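Local coordinates for hexameric cytochrome (Silicibacter pomeroyi, PDB 2OYY), which is of unknown function but binds heme b through an axial tyrosine ligand and assembles, as an all-helical chain, into a hexamer, at residues Glu16-Asp19 against Leu20-Leu24; Ser57-Val60 against Ala61-Gln65. All coordinates share one frame; numbering follows the deposited sequence.

Both interactions are short runs of alpha helix, about two and a half turns each, knit by backbone hydrogen bonds four residues apart. Interaction 1 lies on helix 14-32 and is partly buried, with Glu-16 and Lys-23 on its outer side. Interaction 2 lies on helix 50-70 and is the more buried of the two. The helices pack against each other here: Phe-18 CZ comes within 3.5 Å of Val-60 CG2, and the rings of Phe-18 and Phe-64 meet. Each interaction gives a valine to a heme pocket, Val-22 and Val-60. Interaction 1 carries charges at its margin, including a salt bridge to a second subunit, whereas interaction 2 has no charged pair and packs small side chains, with His-63, on neighbouring subunits.

Interaction 1: residues Glu16-Asp19 against Leu20-Leu24; sequences EGFD and LAVKL. With HEM (protoporphyrin IX containing Fe), chain J.
Phe-18 and Val-22 meet one turn apart on the alpha helix 14-32, in an i to i+4 contact at the heme pocket. Val-22 CB lies 3.7 Å from Phe-18 O. From there the two methyls diverge. CG2, beside the backbone N, lies 3.1 Å from Phe-18 O and meets the ring at Phe-18 CE2, 3.8 Å away; the side chains cross at a slant. CG1 stands trans to that nitrogen (chi1 -180°) and turns to the heme, where the atoms closest to it are the methyl CMA and the meso carbon CHB. An alanine at Val-22 would remove both methyls and would probably open a gap beside the heme methyl CMA and against CE2 and CD2 of the Phe-18 ring.

The backbone sets the spacing of this pair. Val-22 N donates to Phe-18 O at 2.8 Å, with an N-H...O angle of 155°. Leu-20, Ala-21 and Lys-23 bond in the same way to Glu-16, Gly-17 and Asp-19. On the outer side the Asp-19 carboxylate forms a salt bridge through OD1 with Lys-31 of a second subunit. The Phe-18 ring also meets Trp-5 of that subunit edge-to-face, so this stretch of helix takes part in hexamer assembly. The heme is met at the periphery of its macrocycle: Val-22 CG1 sits 3.5 Å from HEM CMA.

Interaction 2: residues Ser57-Val60 against Ala61-Gln65; sequences SAVV and ATHFQ
Val-59 has CG1 trans to its backbone N (chi1 179°), while His-63 carries its ring carbon CG beside its own backbone N (chi1 -82°). These torsions set the two side chains next to each other, pointing the same way. Val-59 CG1 comes within 4.0 Å of His-63 CD2, and the same ring carbon lies 3.8 Å from Val-59 O. The carbonyl approaches the imidazole obliquely.

Thr-62 uses the same position for its hydroxyl: a chi1 of -57° puts OG1 beside the backbone N. From there the hydroxyl turns back along the helix, and Thr-62 OG1 makes a weak hydrogen bond to Ala-58 O at 3.4 Å. Ala-58 O also accepts Thr-62 N at 3.1 Å, so it receives two donors from one residue.

This is the i to i+4 pattern of an alpha helix, here in the middle of helix 50-70. His-63 N donates to Val-59 O with an N-H...O angle of 167°, and the donor lies in the carbonyl plane. Ala-61 N and Phe-64 N bond likewise to Ser-57 O and Val-60 O.

Ala-61 CB rests 3.2 Å from both Ser-57 O and Ala-58 O. Ala-61 also packs on His-63 of a second subunit. His-63 in turn meets Ala-61 of a third subunit, which places this stretch of helix at the hexamer interface. Val-60 lines a heme pocket. Ser-57 OG is hydrogen-bonded to Ser-25 O of the second subunit.

Interaction 1: residues Glu16-Asp19 against Leu20-Leu24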
loop_
_atom_site.group_PDB
_atom_site.type_symbol
_atom_site.label_atom_id
_atom_site.label_comp_id
_atom_site.label_asym_id
_atom_site.label_seq_id
_atom_site.Cartn_x
_atom_site.Cartn_y
_atom_site.Cartn_z
ATOM N N GLU A 16 -14.403 6.960 16.680
ATOM C CA GLU A 16 -15.514 6.650 15.790
ATOM C C GLU A 16 -15.031 6.514 14.337
ATOM O O GLU A 16 -15.660 5.838 13.532
ATOM C CB GLU A 16 -16.600 7.721 15.895
ATOM C CG GLU A 16 -17.488 7.699 17.142
ATOM C CD GLU A 16 -18.645 8.714 17.044
ATOM O OE1 GLU A 16 -19.348 8.948 18.067
ATOM O OE2 GLU A 16 -18.853 9.289 15.939
ATOM N N GLY A 17 -13.912 7.154 14.016
ATOM C CA GLY A 17 -13.330 7.083 12.681
ATOM C C GLY A 17 -12.717 5.721 12.403
ATOM O O GLY A 17 -12.888 5.160 11.323
ATOM N N PHE A 18 -12.012 5.178 13.392
ATOM C CA PHE A 18 -11.433 3.847 13.285
ATOM C C PHE A 18 -12.503 2.758 13.121
ATOM O O PHE A 18 -12.320 1.806 12.342
ATOM C CB PHE A 18 -10.542 3.553 14.502
ATOM C CG PHE A 18 -9.615 2.420 14.291
ATOM C CD1 PHE A 18 -8.367 2.636 13.754
ATOM C CD2 PHE A 18 -10.006 1.127 14.583
ATOM C CE1 PHE A 18 -7.503 1.570 13.511
ATOM C CE2 PHE A 18 -9.163 0.053 14.339
ATOM C CZ PHE A 18 -7.904 0.272 13.802
ATOM N N ASP A 19 -13.618 2.893 13.843
ATOM C CA ASP A 19 -14.748 1.964 13.678
ATOM C C ASP A 19 -15.405 2.162 12.327
ATOM O O ASP A 19 -15.911 1.218 11.734
ATOM C CB ASP A 19 -15.794 2.146 14.770
ATOM C CG ASP A 19 -15.238 1.906 16.153
ATOM O OD1 ASP A 19 -14.700 0.804 16.405
ATOM O OD2 ASP A 19 -15.350 2.840 16.983
ATOM N N LEU A 20 -15.407 3.397 11.839
ATOM C CA LEU A 20 -15.927 3.640 10.506
ATOM C C LEU A 20 -14.975 3.024 9.498
ATOM O O LEU A 20 -15.410 2.530 8.466
ATOM C CB LEU A 20 -16.148 5.142 10.241
ATOM C CG LEU A 20 -16.663 5.528 8.843
ATOM C CD1 LEU A 20 -17.912 4.771 8.486
ATOM C CD2 LEU A 20 -16.890 7.029 8.677
ATOM N N ALA A 21 -13.680 3.047 9.814
ATOM C CA ALA A 21 -12.634 2.478 8.950
ATOM C C ALA A 21 -12.733 0.959 8.862
ATOM O O ALA A 21 -12.573 0.387 7.779
ATOM C CB ALA A 21 -11.256 2.880 9.430
ATOM N N VAL A 22 -12.998 0.318 10.009
ATOM C CA VAL A 22 -13.216 -1.133 10.060
ATOM C C VAL A 22 -14.476 -1.437 9.259
ATOM O O VAL A 22 -14.561 -2.460 8.545
ATOM C CB VAL A 22 -13.371 -1.669 11.524
ATOM C CG1 VAL A 22 -13.594 -3.186 11.530
ATOM C CG2 VAL A 22 -12.152 -1.320 12.380
ATOM N N LYS A 23 -15.451 -0.538 9.362
ATOM C CA LYS A 23 -16.714 -0.731 8.652
ATOM C C LYS A 23 -16.480 -0.687 7.166
ATOM O O LYS A 23 -16.881 -1.599 6.456
ATOM C CB LYS A 23 -17.764 0.310 9.048
ATOM C CG LYS A 23 -19.071 0.182 8.280
ATOM C CD LYS A 23 -20.122 1.102 8.847
ATOM C CE LYS A 23 -21.400 1.083 8.011
ATOM N NZ LYS A 23 -22.401 2.069 8.548
ATOM N N LEU A 24 -15.820 0.369 6.701
ATOM C CA LEU A 24 -15.534 0.532 5.282
ATOM C C LEU A 24 -14.790 -0.653 4.668
ATOM O O LEU A 24 -14.957 -0.957 3.483
ATOM C CB LEU A 24 -14.772 1.828 5.038
ATOM C CG LEU A 24 -15.621 3.103 5.070
ATOM C CD1 LEU A 24 -14.849 4.265 4.473
ATOM C CD2 LEU A 24 -16.949 2.928 4.333
HETATM C CHA HEM J . -16.384 -10.238 12.011
HETATM C CHB HEM J . -13.273 -6.880 10.587
HETATM C CHC HEM J . -12.731 -9.161 6.370
HETATM C CHD HEM J . -16.250 -12.262 7.577
HETATM C C1A HEM J . -15.579 -9.136 12.014
HETATM C C2A HEM J . -15.421 -8.205 13.117
HETATM C C3A HEM J . -14.552 -7.267 12.723
HETATM C C4A HEM J . -14.149 -7.588 11.363
HETATM C CMA HEM J . -14.047 -6.055 13.539
HETATM C CAA HEM J . -16.136 -8.319 14.487
HETATM C CBA HEM J . -15.467 -9.407 15.344
HETATM C CGA HEM J . -16.162 -9.549 16.683
HETATM O O1A HEM J . -16.509 -8.523 17.323
HETATM O O2A HEM J . -16.382 -10.700 17.121
HETATM C C1B HEM J . -12.869 -7.201 9.313
HETATM C C2B HEM J . -11.981 -6.400 8.508
HETATM C C3B HEM J . -11.820 -7.028 7.333
HETATM C C4B HEM J . -12.615 -8.237 7.372
HETATM C CMB HEM J . -11.351 -5.060 8.964
HETATM C CAB HEM J . -10.949 -6.562 6.143
HETATM C CBB HEM J . -11.518 -6.187 4.993
HETATM C C1C HEM J . -13.624 -10.210 6.346
HETATM C C2C HEM J . -13.752 -11.169 5.278
HETATM C C3C HEM J . -14.726 -12.028 5.600
HETATM C C4C HEM J . -15.246 -11.632 6.891
HETATM C CMC HEM J . -12.881 -11.154 4.005
HETATM C CAC HEM J . -15.215 -13.245 4.796
HETATM C CBC HEM J . -15.840 -13.102 3.641
HETATM C C1D HEM J . -16.613 -11.995 8.878
HETATM C C2D HEM J . -17.667 -12.680 9.588
HETATM C C3D HEM J . -17.703 -12.041 10.947
HETATM C C4D HEM J . -16.669 -11.042 10.943
HETATM C CMD HEM J . -18.591 -13.809 9.108
HETATM C CAD HEM J . -18.650 -12.431 12.098
HETATM C CBD HEM J . -17.856 -13.480 12.875
HETATM C CGD HEM J . -18.610 -14.009 14.058
HETATM O O1D HEM J . -19.624 -14.718 13.807
HETATM O O2D HEM J . -18.181 -13.729 15.219
HETATM N NA HEM J . -14.784 -8.732 10.964
HETATM N NB HEM J . -13.238 -8.317 8.590
HETATM N NC HEM J . -14.554 -10.521 7.325
HETATM N ND HEM J . -16.041 -11.034 9.711
HETATM FE FE HEM J . -14.481 -9.722 9.240
#

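Interaction 2: residues Ser57-Val60 against Ala61-Gln65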
loop_
_atom_site.group_PDB
_atom_site.type_symbol
_atom_site.label_atom_id
_atom_site.label_comp_id
_atom_site.label_asym_id
_atom_site.label_seq_id
_atom_site.Cartn_x
_atom_site.Cartn_y
_atom_site.Cartn_z
ATOM N N SER A 57 -5.618 -5.348 9.213
ATOM C CA SER A 57 -5.109 -4.108 9.769
ATOM C C SER A 57 -4.566 -3.201 8.674
ATOM O O SER A 57 -4.673 -1.972 8.767
ATOM C CB SER A 57 -4.027 -4.394 10.806
ATOM O OG SER A 57 -3.786 -3.252 11.609
ATOM N N ALA A 58 -4.015 -3.804 7.623
ATOM C CA ALA A 58 -3.480 -3.015 6.512
ATOM C C ALA A 58 -4.597 -2.230 5.799
ATOM O O ALA A 58 -4.431 -1.057 5.464
ATOM C CB ALA A 58 -2.729 -3.885 5.554
ATOM N N VAL A 59 -5.729 -2.906 5.599
ATOM C CA VAL A 59 -6.873 -2.355 4.878
ATOM C C VAL A 59 -7.443 -1.232 5.691
ATOM O O VAL A 59 -7.546 -0.108 5.202
ATOM C CB VAL A 59 -7.986 -3.398 4.652
ATOM C CG1 VAL A 59 -9.145 -2.767 3.927
ATOM C CG2 VAL A 59 -7.476 -4.600 3.850
ATOM N N VAL A 60 -7.787 -1.534 6.942
ATOM C CA VAL A 60 -8.341 -0.525 7.834
ATOM C C VAL A 60 -7.415 0.666 8.041
ATOM O O VAL A 60 -7.890 1.757 8.320
ATOM C CB VAL A 60 -8.809 -1.113 9.195
ATOM C CG1 VAL A 60 -8.410 -2.570 9.331
ATOM C CG2 VAL A 60 -8.321 -0.254 10.379
ATOM N N ALA A 61 -6.104 0.441 7.894
ATOM C CA ALA A 61 -5.084 1.494 7.941
ATOM C C ALA A 61 -5.269 2.462 6.791
ATOM O O ALA A 61 -5.317 3.689 6.997
ATOM C CB ALA A 61 -3.679 0.901 7.918
ATOM N N THR A 62 -5.395 1.919 5.582
ATOM C CA THR A 62 -5.673 2.752 4.426
ATOM C C THR A 62 -6.944 3.575 4.643
ATOM O O THR A 62 -6.930 4.784 4.470
ATOM C CB THR A 62 -5.754 1.937 3.138
ATOM O OG1 THR A 62 -4.524 1.237 2.973
ATOM C CG2 THR A 62 -5.931 2.844 1.954
ATOM N N HIS A 63 -8.029 2.924 5.037
ATOM C CA HIS A 63 -9.286 3.620 5.242
ATOM C C HIS A 63 -9.188 4.681 6.341
ATOM O O HIS A 63 -9.626 5.821 6.143
ATOM C CB HIS A 63 -10.413 2.636 5.559
ATOM C CG HIS A 63 -11.015 2.005 4.349
ATOM N ND1 HIS A 63 -11.668 2.733 3.379
ATOM C CD2 HIS A 63 -11.073 0.712 3.954
ATOM C CE1 HIS A 63 -12.111 1.920 2.443
ATOM N NE2 HIS A 63 -11.764 0.689 2.766
ATOM N N PHE A 64 -8.601 4.317 7.481
ATOM C CA PHE A 64 -8.433 5.290 8.543
ATOM C C PHE A 64 -7.680 6.535 8.085
ATOM O O PHE A 64 -7.879 7.620 8.615
ATOM C CB PHE A 64 -7.770 4.686 9.768
ATOM C CG PHE A 64 -7.821 5.567 10.957
ATOM C CD1 PHE A 64 -9.041 5.910 11.527
ATOM C CD2 PHE A 64 -6.666 6.075 11.499
ATOM C CE1 PHE A 64 -9.100 6.746 12.646
ATOM C CE2 PHE A 64 -6.714 6.922 12.620
ATOM C CZ PHE A 64 -7.933 7.250 13.189
ATOM N N GLN A 65 -6.837 6.380 7.084
ATOM C CA GLN A 65 -6.086 7.502 6.541
ATOM C C GLN A 65 -7.039 8.440 5.816
ATOM O O GLN A 65 -6.932 9.670 5.939
ATOM C CB GLN A 65 -4.997 6.980 5.610
ATOM C CG GLN A 65 -3.899 7.951 5.208
ATOM C CD GLN A 65 -2.705 7.185 4.658
ATOM O OE1 GLN A 65 -1.819 6.785 5.427
ATOM N NE2 GLN A 65 -2.700 6.920 3.337
#